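Local structure of trichothecene 3-O-acetyltransferase TRI101 (Fusarium sporotrichioides, 2ZBA) at residues Leu25-Thr30 with Thr130-Pro135; Gly67-Glu72 with Ser82-Tyr87; Asn123-Arg128 with Ile158-Gly163; Ala237-Phe242 with Pro411-Phe416. The protein transfers an acetyl group from acetyl coenzyme A to the 3-hydroxyl of trichothecenes during biosynthesis of mycotoxins such as T-2 toxin. All blocks are in the same frame, centred on the assembly; numbering follows the deposited sequence.

In the fold
Interaction 3 is the buried one, setting the exit of helix 122-125 on a face of strand 156-164. Interaction 1 lies one strand over in the same sheet, at the start of strand 29-37, and the two meet where Thr30 N approaches Gly163 O. Interaction 2, a hairpin farther from the centre of the chain, is the most regular; it touches interaction 1 through Leu26. Interaction 4 belongs to another sheet and is built round an indole. Interactions 1 and 4 both reach the bound T-2 toxin, with Leu131 packed on Phe413 and Glu414 between them. Interactions 3 and 4 both use side-chain to backbone bonds, while 1 and 2 rest on backbone pairing, with 2 adding a salt bridge.

Interaction 1: residues Leu25-Thr30 with Thr130-Pro135; sequences LLSIYT and TLAIGP. With ZBA (12,13-Epoxytrichothec-9-ene-3,4,8,15-tetrol-4,15-diacetate-8-isovalerate), chain F.
Tyr29 N donates to Thr130 O (2.9 Å) in a nearly straight bond, on a lone pair in the carbonyl plane, while the return bond from Ala132 N to Ser27 O is weak, so the two backbones run side by side without forming a regular ladder. The CA-H of Ile28 also points at Thr130 O. At the outer end the methyl of Ala132, centre of an inverse gamma turn, rests against Ser27 O and CB.

The apolar branches turn to the toxin. Ile28 CG1, anti to its carbonyl carbon (chi1 -66°), carries CD1 to 3.4 Å from C47 of the isovaleryl tail, and Leu131 CD2 lies 3.9 Å from the ring methyl C39; CG1 and CD2 of these two residues are 4.3 Å apart. Leu25 CD2 touches the acetyl oxygen O13 at 3.3 Å. Together they line part of the T-2 pocket.

Thr130 lays CG2 against Tyr29 O, and its OG1 is bonded to Arg410; the Tyr29 hydroxyl is bonded to Pro144 O. The contact thus fastens the loop after helix 122-125 to the junction between helix 23-26 and strand 29-37, which pairs on with strand 156-164.

Interaction 2: residues Gly67-Glu72 with Ser82-Tyr87; sequences GQVKTE and SKIIPY
Gln68 pairs with Ile85 and Lys70 with Lys83 as antiparallel hydrogen-bonded pairs, alternating with the non-hydrogen-bonded pairs Val69-Ile84 and Thr71-Ser82; the strand axes approach to 4.6 Å at 141°. Four backbone bonds result, among them Gln68 N to Ile85 O at 2.8 Å.

The face with Gln68, Lys70, Lys83 and Ile85 holds the longer side chains. Gln68 CG sits between its backbone N and carbonyl carbon (chi1 68°), against Ile85 CG1 at 3.6 Å, and the extended chain sends NE2 to Pro86 O (2.8 Å), which lies near the amide plane. The Gln68 side chain crosses that of Tyr87 at about a right angle, with NE2 close to CD1 of the ring. Ile85 CD1 reaches on to the aliphatic part of Lys70. Farther along, Lys83 NZ meets Glu72 OE1 at 2.6 Å in a salt bridge, approaching on the syn side but 30° out of the carboxylate plane; Asp13 is a second anionic partner.

On the other face Val69 and Ile84 pack loosely, and the hydroxyls of Thr71 and Ser82 are hydrogen-bonded, OG1 to OG, at 2.7 Å. Leu26 of helix 23-26 covers Val69 and Ser82. This is a beta hairpin of strands 68-72 and 81-85, extended by strand 14-15 into a three-stranded antiparallel sheet.

Interaction 3: residues Asn123-Arg128 with Ile158-Gly163; sequences NVVAPR and ILTVNG
Thr160 and Asn162, alternate residues on one face of the strand, each reach up to a backbone carbonyl of 123-128. Thr160 OG1, anti to its own carbonyl carbon (chi1 -59°), gives its proton to Val125 O at 2.9 Å from well above the carbonyl plane. The same torsion sets CG2 against the methyl of Ala126, 3.8 Å away. Asn162 takes a similar turn at chi1, and its ND2 donates to Arg128 O (3.0 Å), again from above the carbonyl plane and with the oxygen tilted from the amide plane. The bond is moderately bent, at 146°.

Val125 closes helix 122-125, and Ala126 is the first residue to leave helical geometry, so the bonds fall where the chain runs out in the same general direction as strand 156-164. This strand lies within the mixed five-stranded sheet, between strands 146-153 and 29-37. Val125 O is gripped a second time, by Asn151 ND2, while Thr160 OG1 is also hydrogen-bonded to Ser33.

Pro127 meets the Asn162 amide tip to tip, its CD 3.3 Å from OD1. That oxygen is buried with no hydrogen-bond partner in the model, among proline and alanine carbons. At the helix end Val125 CG1 packs obliquely on Ile158 CD1, 3.9 Å apart, while Arg128 bends at chi3 and leads its guanidinium away to Pro142 O.

Interaction 4: residues Ala237-Phe242 with Pro411-Phe416; sequences ATWAFF and PRFEPF. With ZBA (12,13-Epoxytrichothec-9-ene-3,4,8,15-tetrol-4,15-diacetate-8-isovalerate), chain F.
Trp239, from strand 237-244 of the mixed seven-stranded sheet, inserts its indole into the loop 411-416 that links strand 407-409 of the other large sheet to strand 419-422. The contact packs a strand of one sheet on the loop that crosses over from the other, beside the acceptor pocket of this BAHD-superfamily enzyme.

Packing is tight round the indole. Trp239 NE1 donates to Glu414 O at 2.7 Å in a nearly straight bond; the oxygen lies 5° from the indole plane, whereas NE1 stands above the carbonyl plane of Glu414. Neighbouring Trp239 CD1 comes to 3.2 Å from Phe413 O. Phe413 CG occupies the place between its backbone N and carbonyl carbon (chi1 56°), which brings the ring obliquely against the six-membered ring of Trp239, the planes 50° apart; Trp239 CZ2 is 3.7 Å from Phe413 CZ, and Trp239 CE2 lies over one face of the Phe413 ring. Phe416 CB touches Trp239 CZ2 as well, and the aliphatic CG of Arg412 lies beside CB and CD1 of Trp239.

The other end is looser. Exposed Pro415 lays CB and CG against Ala237 O, and its CB is 3.9 Å from Ala237 CB. Glu414 turns its side chain away from the strand to a salt bridge with Lys129.

The Phe416 ring extends past Trp239 to the T-2 toxin. Its CE1 and CZ lie against the isovaleryl methyl C48, and Phe416 CE2 approaches the ester carbonyl oxygen O18 of the toxin to 3.1 Å.

Interaction 1: residues Leu25-Thr30 with Thr130-Pro135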
# COMPACT_ATOMS: atom_id res chain seq x y z
N LEU A 25 11.92 -3.91 1.08
CA LEU A 25 11.33 -2.58 1.24
C LEU A 25 12.25 -1.50 0.70
O LEU A 25 11.79 -0.44 0.25
CB LEU A 25 10.99 -2.30 2.71
CG LEU A 25 9.95 -3.23 3.34
CD1 LEU A 25 9.78 -2.97 4.82
CD2 LEU A 25 8.61 -3.13 2.60
N LEU A 26 13.55 -1.77 0.73
CA LEU A 26 14.53 -0.78 0.30
C LEU A 26 14.66 -0.70 -1.22
O LEU A 26 15.29 0.23 -1.74
CB LEU A 26 15.89 -1.02 0.99
CG LEU A 26 15.89 -0.57 2.46
CD1 LEU A 26 16.98 -1.27 3.27
CD2 LEU A 26 16.04 0.94 2.51
N SER A 27 14.03 -1.64 -1.92
CA SER A 27 13.97 -1.66 -3.39
C SER A 27 12.62 -1.20 -4.00
O SER A 27 12.42 -1.27 -5.22
CB SER A 27 14.29 -3.07 -3.91
OG SER A 27 15.69 -3.29 -3.89
N ILE A 28 11.70 -0.74 -3.15
CA ILE A 28 10.33 -0.48 -3.59
C ILE A 28 9.91 0.98 -3.39
O ILE A 28 10.19 1.57 -2.35
CB ILE A 28 9.32 -1.48 -2.91
CG1 ILE A 28 9.59 -2.90 -3.40
CG2 ILE A 28 7.83 -1.08 -3.15
CD1 ILE A 28 9.01 -3.97 -2.44
N TYR A 29 9.23 1.54 -4.40
CA TYR A 29 8.50 2.79 -4.23
C TYR A 29 7.00 2.54 -4.23
O TYR A 29 6.47 1.92 -5.15
CB TYR A 29 8.87 3.83 -5.30
CG TYR A 29 10.11 4.58 -4.94
CD1 TYR A 29 11.37 4.16 -5.39
CD2 TYR A 29 10.05 5.69 -4.12
CE1 TYR A 29 12.53 4.84 -5.03
CE2 TYR A 29 11.20 6.39 -3.77
CZ TYR A 29 12.43 5.96 -4.23
OH TYR A 29 13.56 6.64 -3.87
N THR A 30 6.33 3.00 -3.18
CA THR A 30 4.87 3.03 -3.17
C THR A 30 4.37 4.22 -3.98
O THR A 30 4.81 5.35 -3.76
CB THR A 30 4.31 3.11 -1.74
OG1 THR A 30 4.74 1.96 -1.00
CG2 THR A 30 2.76 3.14 -1.75
N THR A 130 7.90 1.34 -9.48
CA THR A 130 7.63 0.64 -8.23
C THR A 130 8.80 -0.26 -7.83
O THR A 130 9.25 -0.24 -6.68
CB THR A 130 6.31 -0.19 -8.32
OG1 THR A 130 5.21 0.68 -8.61
CG2 THR A 130 6.03 -0.93 -7.00
N LEU A 131 9.31 -1.03 -8.79
CA LEU A 131 10.36 -2.02 -8.54
C LEU A 131 11.72 -1.56 -9.08
O LEU A 131 11.80 -0.92 -10.13
CB LEU A 131 9.97 -3.37 -9.16
CG LEU A 131 8.63 -4.01 -8.75
CD1 LEU A 131 8.29 -5.22 -9.61
CD2 LEU A 131 8.61 -4.40 -7.29
N ALA A 132 12.79 -1.89 -8.35
CA ALA A 132 14.15 -1.51 -8.77
C ALA A 132 14.66 -2.36 -9.94
O ALA A 132 15.57 -3.19 -9.79
CB ALA A 132 15.11 -1.56 -7.59
N ILE A 133 14.05 -2.15 -11.10
CA ILE A 133 14.48 -2.72 -12.37
C ILE A 133 14.96 -1.57 -13.23
O ILE A 133 14.39 -0.48 -13.21
CB ILE A 133 13.32 -3.44 -13.09
N GLY A 134 16.02 -1.81 -14.00
CA GLY A 134 16.65 -0.75 -14.79
C GLY A 134 17.42 0.19 -13.89
O GLY A 134 17.68 -0.13 -12.72
N PRO A 135 17.81 1.37 -14.42
CA PRO A 135 18.55 2.35 -13.62
C PRO A 135 17.60 3.36 -12.94
O PRO A 135 16.55 3.68 -13.51
CB PRO A 135 19.42 3.05 -14.66
CG PRO A 135 18.60 2.97 -15.96
CD PRO A 135 17.60 1.83 -15.81
O18 ZBA F . 5.44 -8.93 -3.25
C44 ZBA F . 6.42 -8.24 -3.12
C45 ZBA F . 7.82 -8.71 -2.99
C46 ZBA F . 8.84 -7.90 -3.70
C48 ZBA F . 8.88 -7.73 -5.13
C47 ZBA F . 9.96 -7.19 -3.02
O17 ZBA F . 6.29 -6.91 -3.09
C31 ZBA F . 4.99 -6.28 -2.92
C30 ZBA F . 4.43 -6.53 -1.53
C32 ZBA F . 5.18 -4.85 -3.31
C39 ZBA F . 5.66 -4.64 -4.72
C33 ZBA F . 4.92 -3.87 -2.47
C34 ZBA F . 4.36 -4.08 -1.11
O10 ZBA F . 2.89 -3.98 -1.21
C29 ZBA F . 4.71 -5.45 -0.43
C38 ZBA F . 6.21 -5.45 -0.05
O12 ZBA F . 6.70 -6.81 0.03
C40 ZBA F . 7.81 -7.01 0.74
C41 ZBA F . 8.25 -8.43 0.67
O13 ZBA F . 8.37 -6.20 1.34
C28 ZBA F . 3.80 -5.66 0.89
C37 ZBA F . 4.21 -6.95 1.65
C35 ZBA F . 2.33 -5.65 0.43
C25 ZBA F . 2.12 -4.26 -0.02
C36 ZBA F . 1.50 -6.78 0.07
O11 ZBA F . 1.30 -6.10 1.32
C27 ZBA F . 3.76 -4.35 1.79
C26 ZBA F . 2.55 -3.59 1.27
O16 ZBA F . 2.76 -2.22 1.07
O14 ZBA F . 3.61 -4.54 3.23

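Interaction 2: residues Gly67-Glu72 with Ser82-Tyr87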
# COMPACT_ATOMS: atom_id res chain seq x y z
N GLY A 67 14.75 14.58 2.03
CA GLY A 67 15.96 13.77 2.10
C GLY A 67 16.00 12.60 1.15
O GLY A 67 15.15 12.46 0.25
N GLN A 68 17.00 11.75 1.36
CA GLN A 68 17.24 10.56 0.55
C GLN A 68 17.64 9.40 1.47
O GLN A 68 18.20 9.62 2.54
CB GLN A 68 18.33 10.82 -0.51
CG GLN A 68 19.72 11.03 0.08
CD GLN A 68 20.80 11.31 -0.93
OE1 GLN A 68 21.16 10.45 -1.74
NE2 GLN A 68 21.36 12.51 -0.86
N VAL A 69 17.37 8.18 1.03
CA VAL A 69 17.73 6.98 1.77
C VAL A 69 19.14 6.51 1.34
O VAL A 69 19.43 6.36 0.15
CB VAL A 69 16.66 5.87 1.62
CG1 VAL A 69 17.07 4.57 2.35
CG2 VAL A 69 15.29 6.37 2.15
N LYS A 70 19.99 6.32 2.32
CA LYS A 70 21.35 5.87 2.11
C LYS A 70 21.58 4.62 2.98
O LYS A 70 21.18 4.59 4.14
CB LYS A 70 22.31 7.00 2.50
CG LYS A 70 23.77 6.64 2.52
CD LYS A 70 24.42 7.24 3.77
CE LYS A 70 25.76 7.87 3.45
NZ LYS A 70 26.29 8.60 4.62
N THR A 71 22.21 3.60 2.40
CA THR A 71 22.50 2.37 3.13
C THR A 71 24.01 2.27 3.39
O THR A 71 24.80 2.23 2.45
CB THR A 71 21.98 1.14 2.38
OG1 THR A 71 20.58 1.32 2.13
CG2 THR A 71 22.20 -0.16 3.19
N GLU A 72 24.38 2.24 4.68
CA GLU A 72 25.78 2.21 5.13
C GLU A 72 26.22 0.84 5.61
O GLU A 72 25.44 0.10 6.19
CB GLU A 72 25.95 3.15 6.32
CG GLU A 72 26.39 4.55 5.96
CD GLU A 72 26.85 5.32 7.18
OE1 GLU A 72 26.04 5.45 8.13
OE2 GLU A 72 28.01 5.79 7.19
N SER A 82 20.30 1.56 7.07
CA SER A 82 19.84 2.65 6.23
C SER A 82 19.32 3.80 7.08
O SER A 82 18.84 3.62 8.21
CB SER A 82 18.76 2.16 5.25
OG SER A 82 19.25 1.10 4.44
N LYS A 83 19.44 4.99 6.51
CA LYS A 83 19.14 6.23 7.19
C LYS A 83 18.69 7.29 6.16
O LYS A 83 18.96 7.16 4.97
CB LYS A 83 20.38 6.71 7.95
CG LYS A 83 21.59 7.04 7.03
CD LYS A 83 22.80 7.57 7.80
CE LYS A 83 23.34 6.53 8.80
NZ LYS A 83 24.52 7.07 9.57
N ILE A 84 18.00 8.31 6.64
CA ILE A 84 17.56 9.44 5.81
C ILE A 84 18.55 10.58 6.02
O ILE A 84 18.76 11.02 7.15
CB ILE A 84 16.10 9.91 6.17
CG1 ILE A 84 15.08 8.81 5.87
CG2 ILE A 84 15.75 11.23 5.42
CD1 ILE A 84 13.73 8.94 6.60
N ILE A 85 19.16 11.04 4.92
CA ILE A 85 20.14 12.14 4.93
C ILE A 85 19.73 13.22 3.92
O ILE A 85 18.90 12.93 3.04
CB ILE A 85 21.59 11.64 4.57
CG1 ILE A 85 21.63 11.04 3.15
CG2 ILE A 85 22.12 10.68 5.65
CD1 ILE A 85 23.03 10.87 2.55
N PRO A 86 20.30 14.45 4.04
CA PRO A 86 20.01 15.53 3.08
C PRO A 86 20.21 15.18 1.62
O PRO A 86 21.09 14.40 1.25
CB PRO A 86 20.97 16.65 3.51
CG PRO A 86 21.16 16.43 4.97
CD PRO A 86 21.22 14.92 5.10
N TYR A 87 19.38 15.78 0.79
CA TYR A 87 19.46 15.60 -0.64
C TYR A 87 19.23 16.99 -1.27
O TYR A 87 20.14 17.83 -1.25
CB TYR A 87 18.46 14.54 -1.07
CG TYR A 87 18.37 14.22 -2.53
CD1 TYR A 87 19.51 14.14 -3.35
CD2 TYR A 87 17.14 13.95 -3.11
CE1 TYR A 87 19.40 13.82 -4.70
CE2 TYR A 87 17.02 13.63 -4.46
CZ TYR A 87 18.14 13.57 -5.25
OH TYR A 87 17.99 13.24 -6.58

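Interaction 3: residues Asn123-Arg128 with Ile158-Gly163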
# COMPACT_ATOMS: atom_id res chain seq x y z
N ASN A 123 4.86 4.15 -15.99
CA ASN A 123 5.87 4.70 -16.87
C ASN A 123 5.40 6.05 -17.40
O ASN A 123 6.19 6.99 -17.59
CB ASN A 123 6.15 3.68 -17.99
CG ASN A 123 6.71 2.34 -17.44
OD1 ASN A 123 6.15 1.27 -17.68
ND2 ASN A 123 7.82 2.41 -16.71
N VAL A 124 4.08 6.16 -17.56
CA VAL A 124 3.43 7.38 -18.05
C VAL A 124 3.18 8.39 -16.91
O VAL A 124 3.44 9.59 -17.06
CB VAL A 124 2.09 7.05 -18.81
CG1 VAL A 124 1.33 8.31 -19.18
CG2 VAL A 124 2.35 6.22 -20.06
N VAL A 125 2.68 7.92 -15.76
CA VAL A 125 2.21 8.84 -14.72
C VAL A 125 3.09 9.06 -13.48
O VAL A 125 2.87 10.03 -12.74
CB VAL A 125 0.73 8.55 -14.29
CG1 VAL A 125 -0.23 8.78 -15.47
CG2 VAL A 125 0.57 7.13 -13.69
N ALA A 126 4.09 8.21 -13.27
CA ALA A 126 4.90 8.23 -12.05
C ALA A 126 6.36 8.65 -12.29
O ALA A 126 6.92 8.35 -13.36
CB ALA A 126 4.85 6.87 -11.37
N PRO A 127 6.98 9.35 -11.32
CA PRO A 127 8.35 9.85 -11.52
C PRO A 127 9.43 8.77 -11.44
O PRO A 127 10.52 8.95 -11.99
CB PRO A 127 8.52 10.88 -10.40
CG PRO A 127 7.61 10.40 -9.30
CD PRO A 127 6.44 9.73 -10.00
N ARG A 128 9.12 7.66 -10.76
CA ARG A 128 10.00 6.50 -10.68
C ARG A 128 9.17 5.23 -10.63
O ARG A 128 8.03 5.26 -10.18
CB ARG A 128 10.77 6.51 -9.37
CG ARG A 128 11.98 7.34 -9.32
CD ARG A 128 12.62 6.97 -8.02
NE ARG A 128 13.27 5.67 -8.11
CZ ARG A 128 14.58 5.49 -7.94
NH1 ARG A 128 15.11 4.28 -8.05
NH2 ARG A 128 15.36 6.53 -7.66
N ILE A 158 -3.38 14.64 -13.27
CA ILE A 158 -3.00 13.51 -12.42
C ILE A 158 -1.78 13.85 -11.56
O ILE A 158 -0.68 14.14 -12.07
CB ILE A 158 -2.71 12.23 -13.24
CG1 ILE A 158 -3.91 11.85 -14.10
CG2 ILE A 158 -2.35 11.06 -12.30
CD1 ILE A 158 -3.64 10.72 -15.05
N LEU A 159 -1.98 13.85 -10.24
CA LEU A 159 -0.87 13.99 -9.33
C LEU A 159 -0.49 12.61 -8.81
O LEU A 159 -1.35 11.89 -8.27
CB LEU A 159 -1.23 14.90 -8.17
CG LEU A 159 -0.18 15.01 -7.07
CD1 LEU A 159 1.10 15.67 -7.59
CD2 LEU A 159 -0.76 15.80 -5.95
N THR A 160 0.77 12.25 -8.99
CA THR A 160 1.28 10.96 -8.53
C THR A 160 2.32 11.19 -7.46
O THR A 160 3.22 12.01 -7.64
CB THR A 160 1.89 10.18 -9.68
OG1 THR A 160 0.89 9.98 -10.69
CG2 THR A 160 2.40 8.83 -9.19
N VAL A 161 2.18 10.49 -6.33
CA VAL A 161 3.15 10.61 -5.23
C VAL A 161 3.86 9.28 -4.95
O VAL A 161 3.20 8.24 -4.74
CB VAL A 161 2.51 11.16 -3.94
CG1 VAL A 161 3.58 11.42 -2.88
CG2 VAL A 161 1.72 12.44 -4.24
N ASN A 162 5.20 9.34 -4.94
CA ASN A 162 6.08 8.17 -4.69
C ASN A 162 6.74 8.24 -3.33
O ASN A 162 7.25 9.29 -2.95
CB ASN A 162 7.20 8.09 -5.75
CG ASN A 162 6.79 7.35 -7.00
OD1 ASN A 162 5.74 7.63 -7.60
ND2 ASN A 162 7.61 6.38 -7.40
N GLY A 163 6.74 7.13 -2.60
CA GLY A 163 7.39 7.07 -1.28
C GLY A 163 8.27 5.83 -1.19
O GLY A 163 7.81 4.74 -1.48

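Interaction 4: residues Ala237-Phe242 with Pro411-Phe416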
# COMPACT_ATOMS: atom_id res chain seq x y z
N ALA A 237 0.69 -13.32 -16.60
CA ALA A 237 -0.23 -12.68 -15.65
C ALA A 237 -0.57 -11.23 -16.02
O ALA A 237 0.08 -10.63 -16.86
CB ALA A 237 0.35 -12.72 -14.25
N THR A 238 -1.60 -10.67 -15.37
CA THR A 238 -1.97 -9.26 -15.56
C THR A 238 -2.44 -8.60 -14.27
O THR A 238 -2.50 -9.23 -13.22
CB THR A 238 -3.09 -9.06 -16.62
OG1 THR A 238 -4.34 -9.55 -16.13
CG2 THR A 238 -2.76 -9.74 -17.92
N TRP A 239 -2.74 -7.31 -14.38
CA TRP A 239 -3.36 -6.52 -13.32
C TRP A 239 -4.77 -6.11 -13.78
O TRP A 239 -4.99 -5.84 -14.97
CB TRP A 239 -2.53 -5.27 -13.06
CG TRP A 239 -1.33 -5.46 -12.17
CD1 TRP A 239 -0.03 -5.56 -12.55
CD2 TRP A 239 -1.33 -5.54 -10.73
NE1 TRP A 239 0.79 -5.70 -11.44
CE2 TRP A 239 0.01 -5.71 -10.32
CE3 TRP A 239 -2.34 -5.52 -9.76
CZ2 TRP A 239 0.36 -5.85 -8.97
CZ3 TRP A 239 -1.98 -5.64 -8.41
CH2 TRP A 239 -0.65 -5.80 -8.04
N ALA A 240 -5.71 -6.03 -12.84
CA ALA A 240 -7.04 -5.46 -13.11
C ALA A 240 -7.65 -4.84 -11.85
O ALA A 240 -7.49 -5.38 -10.77
CB ALA A 240 -7.96 -6.52 -13.67
N PHE A 241 -8.33 -3.70 -12.01
CA PHE A 241 -9.26 -3.18 -11.01
C PHE A 241 -10.61 -3.92 -11.04
O PHE A 241 -11.13 -4.25 -12.11
CB PHE A 241 -9.55 -1.68 -11.20
CG PHE A 241 -8.42 -0.77 -10.82
CD1 PHE A 241 -7.54 -1.08 -9.80
CD2 PHE A 241 -8.28 0.45 -11.49
CE1 PHE A 241 -6.51 -0.21 -9.45
CE2 PHE A 241 -7.26 1.32 -11.17
CZ PHE A 241 -6.36 0.99 -10.14
N PHE A 242 -11.17 -4.17 -9.85
CA PHE A 242 -12.55 -4.67 -9.69
C PHE A 242 -13.26 -3.78 -8.67
O PHE A 242 -12.65 -3.37 -7.68
CB PHE A 242 -12.60 -6.13 -9.20
CG PHE A 242 -12.11 -7.15 -10.20
CD1 PHE A 242 -12.99 -7.81 -11.03
CD2 PHE A 242 -10.75 -7.49 -10.25
CE1 PHE A 242 -12.52 -8.78 -11.94
CE2 PHE A 242 -10.29 -8.43 -11.14
CZ PHE A 242 -11.16 -9.08 -12.00
N PRO A 411 -1.08 3.30 -9.59
CA PRO A 411 -0.54 2.97 -10.92
C PRO A 411 -0.16 1.50 -11.16
O PRO A 411 0.16 0.77 -10.21
CB PRO A 411 0.69 3.86 -11.03
CG PRO A 411 0.38 5.02 -10.17
CD PRO A 411 -0.39 4.46 -9.01
N ARG A 412 -0.23 1.09 -12.42
CA ARG A 412 0.06 -0.26 -12.82
C ARG A 412 1.57 -0.46 -12.96
O ARG A 412 2.28 0.39 -13.51
CB ARG A 412 -0.65 -0.58 -14.14
CG ARG A 412 -0.47 -2.02 -14.61
CD ARG A 412 -1.31 -2.35 -15.84
NE ARG A 412 -1.24 -1.31 -16.88
CZ ARG A 412 -0.26 -1.18 -17.76
NH1 ARG A 412 0.76 -2.02 -17.76
NH2 ARG A 412 -0.29 -0.20 -18.65
N PHE A 413 2.05 -1.58 -12.45
CA PHE A 413 3.43 -1.96 -12.71
C PHE A 413 3.43 -3.39 -13.22
O PHE A 413 2.40 -3.87 -13.65
CB PHE A 413 4.33 -1.72 -11.48
CG PHE A 413 3.87 -2.40 -10.22
CD1 PHE A 413 4.51 -3.56 -9.78
CD2 PHE A 413 2.85 -1.86 -9.44
CE1 PHE A 413 4.12 -4.19 -8.60
CE2 PHE A 413 2.46 -2.49 -8.24
CZ PHE A 413 3.09 -3.65 -7.83
N GLU A 414 4.59 -4.03 -13.21
CA GLU A 414 4.72 -5.40 -13.72
C GLU A 414 3.72 -6.32 -13.06
O GLU A 414 3.46 -6.16 -11.88
CB GLU A 414 6.14 -5.94 -13.48
CG GLU A 414 7.19 -5.35 -14.39
CD GLU A 414 7.88 -4.13 -13.80
OE1 GLU A 414 7.56 -3.72 -12.65
OE2 GLU A 414 8.77 -3.59 -14.49
N PRO A 415 3.18 -7.29 -13.82
CA PRO A 415 2.32 -8.33 -13.28
C PRO A 415 3.03 -9.03 -12.14
O PRO A 415 4.22 -9.27 -12.21
CB PRO A 415 2.14 -9.28 -14.46
CG PRO A 415 2.31 -8.43 -15.65
CD PRO A 415 3.36 -7.44 -15.28
N PHE A 416 2.29 -9.32 -11.08
CA PHE A 416 2.88 -9.89 -9.89
C PHE A 416 1.82 -10.79 -9.28
O PHE A 416 0.99 -10.34 -8.48
CB PHE A 416 3.27 -8.77 -8.95
CG PHE A 416 4.35 -9.12 -8.01
CD1 PHE A 416 5.61 -8.56 -8.16
CD2 PHE A 416 4.12 -9.99 -6.94
CE1 PHE A 416 6.63 -8.87 -7.28
CE2 PHE A 416 5.13 -10.31 -6.05
CZ PHE A 416 6.39 -9.75 -6.22
O18 ZBA F . 5.44 -8.93 -3.25
C44 ZBA F . 6.42 -8.24 -3.12
C45 ZBA F . 7.82 -8.71 -2.99
C46 ZBA F . 8.84 -7.90 -3.70
C48 ZBA F . 8.88 -7.73 -5.13
C47 ZBA F . 9.96 -7.19 -3.02
O17 ZBA F . 6.29 -6.91 -3.09
C31 ZBA F . 4.99 -6.28 -2.92
C30 ZBA F . 4.43 -6.53 -1.53
C32 ZBA F . 5.18 -4.85 -3.31
C39 ZBA F . 5.66 -4.64 -4.72
C33 ZBA F . 4.92 -3.87 -2.47
C34 ZBA F . 4.36 -4.08 -1.11
O10 ZBA F . 2.89 -3.98 -1.21
C29 ZBA F . 4.71 -5.45 -0.43
C38 ZBA F . 6.21 -5.45 -0.05
O12 ZBA F . 6.70 -6.81 0.03
C40 ZBA F . 7.81 -7.01 0.74
C41 ZBA F . 8.25 -8.43 0.67
O13 ZBA F . 8.37 -6.20 1.34
C28 ZBA F . 3.80 -5.66 0.89
C37 ZBA F . 4.21 -6.95 1.65
C35 ZBA F . 2.33 -5.65 0.43
C25 ZBA F . 2.12 -4.26 -0.02
C36 ZBA F . 1.50 -6.78 0.07
O11 ZBA F . 1.30 -6.10 1.32
C27 ZBA F . 3.76 -4.35 1.79
C26 ZBA F . 2.55 -3.59 1.27
O16 ZBA F . 2.76 -2.22 1.07
O14 ZBA F . 3.61 -4.54 3.23